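Local coordinates for protein positive phenol-degradative gene regulator (Ralstonia sp. E2, PDB 5FRY) that probably activates transcription of phenol-degradation genes in response to phenols, which its sensory domain, the part described here, binds, at residues D132-D137 and W152-Y157. Residues are numbered along the deposited sequence; the frame is centred on the assembly and turned at random.
Sequences DSFEGD and WMQIGY
Glu135 OE2 is held by two groups, the backbone N-H of Met153 and a salt bridge from Arg51, while OE1 of the same carboxylate takes a further N-H from the first turn of helix 152-166. Met153 N gives a nearly straight bond to Glu135 OE2 (2.9 Å, 170°), and Gln154 N gives one to Glu135 OE1 (3.0 Å). Each oxygen uses its syn lone pair, and the carboxylate receives the N-H groups of two successive residues. Glutamate suits this place because it carries two acceptor oxygens at the end of a chain long enough to span from one helix to the next. Its CG lies anti to the backbone N (chi1 -166°), and the chain beyond is extended. The positive end of the helix dipole and Arg51 would both be expected to stabilise its negative charge.

The side chain of Gln154, also extended, reaches the start of helix 134-143, where Glu135 N donates to Gln154 OE1 at 3.2 Å, tilted 29° from the amide plane. An amide suits this role, offering a neutral carbonyl to a first-turn N-H that has no partner earlier in the helix. Two helix N-termini within the V4R domain are thus tied together by reciprocal side-chain-to-backbone bonds. Ser133 is the N-cap of helix 134-143; serine's short hydroxyl can turn back to accept a weak bond from Gly136 N at OG, while Ser133 CB packs tightly against Gln154 NE2, at 3.2 Å. Its side chain also touches Cys151, one of the zinc ligands, which places the contact beside the metal site.

Met153 bends at chi3 and brings CE to the edge of the Phe134 ring, 4.0 Å from CZ; the Met153 side chain also touches Phe67 and Met70 of helix 60-84. Further along helix 152-166, Tyr157 lines the dimethylphenol pocket and stacks on His102.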
# COMPACT_ATOMS: atom_id res chain seq x y z
N ASP A 132 -2.18 15.61 9.17
CA ASP A 132 -3.04 14.69 8.45
C ASP A 132 -2.33 13.38 8.17
O ASP A 132 -2.50 12.80 7.10
CB ASP A 132 -3.51 15.32 7.14
CG ASP A 132 -4.37 16.55 7.35
OD1 ASP A 132 -5.08 16.62 8.39
OD2 ASP A 132 -4.33 17.44 6.48
N SER A 133 -1.53 12.92 9.13
CA SER A 133 -0.85 11.64 8.97
C SER A 133 -1.92 10.59 8.73
O SER A 133 -2.93 10.54 9.44
CB SER A 133 0.01 11.31 10.19
OG SER A 133 -0.76 10.71 11.20
N PHE A 134 -1.74 9.77 7.70
CA PHE A 134 -2.77 8.80 7.38
C PHE A 134 -2.79 7.70 8.42
O PHE A 134 -3.83 7.13 8.76
CB PHE A 134 -2.53 8.18 6.00
CG PHE A 134 -1.73 6.92 6.05
CD1 PHE A 134 -0.35 6.98 6.13
CD2 PHE A 134 -2.35 5.69 6.07
CE1 PHE A 134 0.40 5.82 6.19
CE2 PHE A 134 -1.61 4.52 6.15
CZ PHE A 134 -0.23 4.58 6.21
N GLU A 135 -1.62 7.38 8.96
CA GLU A 135 -1.47 6.19 9.77
C GLU A 135 -2.14 6.38 11.13
O GLU A 135 -2.79 5.45 11.66
CB GLU A 135 0.01 5.84 9.92
CG GLU A 135 0.24 4.45 10.44
CD GLU A 135 1.70 4.10 10.40
OE1 GLU A 135 2.49 5.00 10.10
OE2 GLU A 135 2.04 2.93 10.68
N GLY A 136 -2.02 7.59 11.66
CA GLY A 136 -2.65 7.93 12.93
C GLY A 136 -4.16 7.97 12.76
O GLY A 136 -4.91 7.49 13.61
N ASP A 137 -4.60 8.53 11.64
CA ASP A 137 -6.01 8.50 11.23
C ASP A 137 -6.58 7.09 11.18
O ASP A 137 -7.67 6.85 11.69
CB ASP A 137 -6.17 9.14 9.85
CG ASP A 137 -6.30 10.65 9.91
OD1 ASP A 137 -5.84 11.25 10.90
OD2 ASP A 137 -6.86 11.24 8.96
N TRP A 152 3.80 4.24 12.92
CA TRP A 152 4.91 3.31 12.79
C TRP A 152 5.63 3.27 11.43
O TRP A 152 6.87 3.39 11.39
CB TRP A 152 4.42 1.89 13.12
CG TRP A 152 3.72 1.80 14.45
CD1 TRP A 152 3.91 2.61 15.54
CD2 TRP A 152 2.70 0.87 14.82
NE1 TRP A 152 3.08 2.23 16.57
CE2 TRP A 152 2.32 1.16 16.15
CE3 TRP A 152 2.06 -0.19 14.16
CZ2 TRP A 152 1.34 0.43 16.83
CZ3 TRP A 152 1.09 -0.91 14.84
CH2 TRP A 152 0.74 -0.60 16.15
N MET A 153 4.88 3.07 10.35
CA MET A 153 5.43 3.08 9.00
C MET A 153 5.93 4.45 8.62
O MET A 153 6.90 4.56 7.86
CB MET A 153 4.39 2.62 7.97
CG MET A 153 4.93 2.22 6.60
SD MET A 153 3.53 1.89 5.47
CE MET A 153 2.29 1.48 6.65
N GLN A 154 5.26 5.50 9.11
CA GLN A 154 5.72 6.85 8.81
C GLN A 154 7.07 7.09 9.45
O GLN A 154 7.95 7.70 8.84
CB GLN A 154 4.74 7.90 9.30
CG GLN A 154 3.50 7.95 8.40
CD GLN A 154 2.42 8.82 8.96
OE1 GLN A 154 1.25 8.67 8.59
NE2 GLN A 154 2.80 9.77 9.82
N ILE A 155 7.23 6.62 10.68
CA ILE A 155 8.52 6.72 11.40
C ILE A 155 9.62 5.89 10.76
O ILE A 155 10.74 6.38 10.56
CB ILE A 155 8.38 6.29 12.88
CG1 ILE A 155 7.69 7.38 13.69
CG2 ILE A 155 9.74 5.93 13.46
CD1 ILE A 155 8.50 8.66 13.77
N GLY A 156 9.32 4.63 10.45
CA GLY A 156 10.26 3.76 9.77
C GLY A 156 10.82 4.43 8.53
O GLY A 156 12.03 4.36 8.22
N TYR A 157 9.93 5.10 7.82
CA TYR A 157 10.26 5.78 6.58
C TYR A 157 11.27 6.89 6.83
O TYR A 157 12.30 6.96 6.12
CB TYR A 157 8.99 6.31 5.92
CG TYR A 157 9.26 7.06 4.64
CD1 TYR A 157 9.85 8.34 4.66
CD2 TYR A 157 8.97 6.49 3.40
CE1 TYR A 157 10.12 9.02 3.50
CE2 TYR A 157 9.23 7.17 2.23
CZ TYR A 157 9.79 8.44 2.29
OH TYR A 157 10.04 9.16 1.13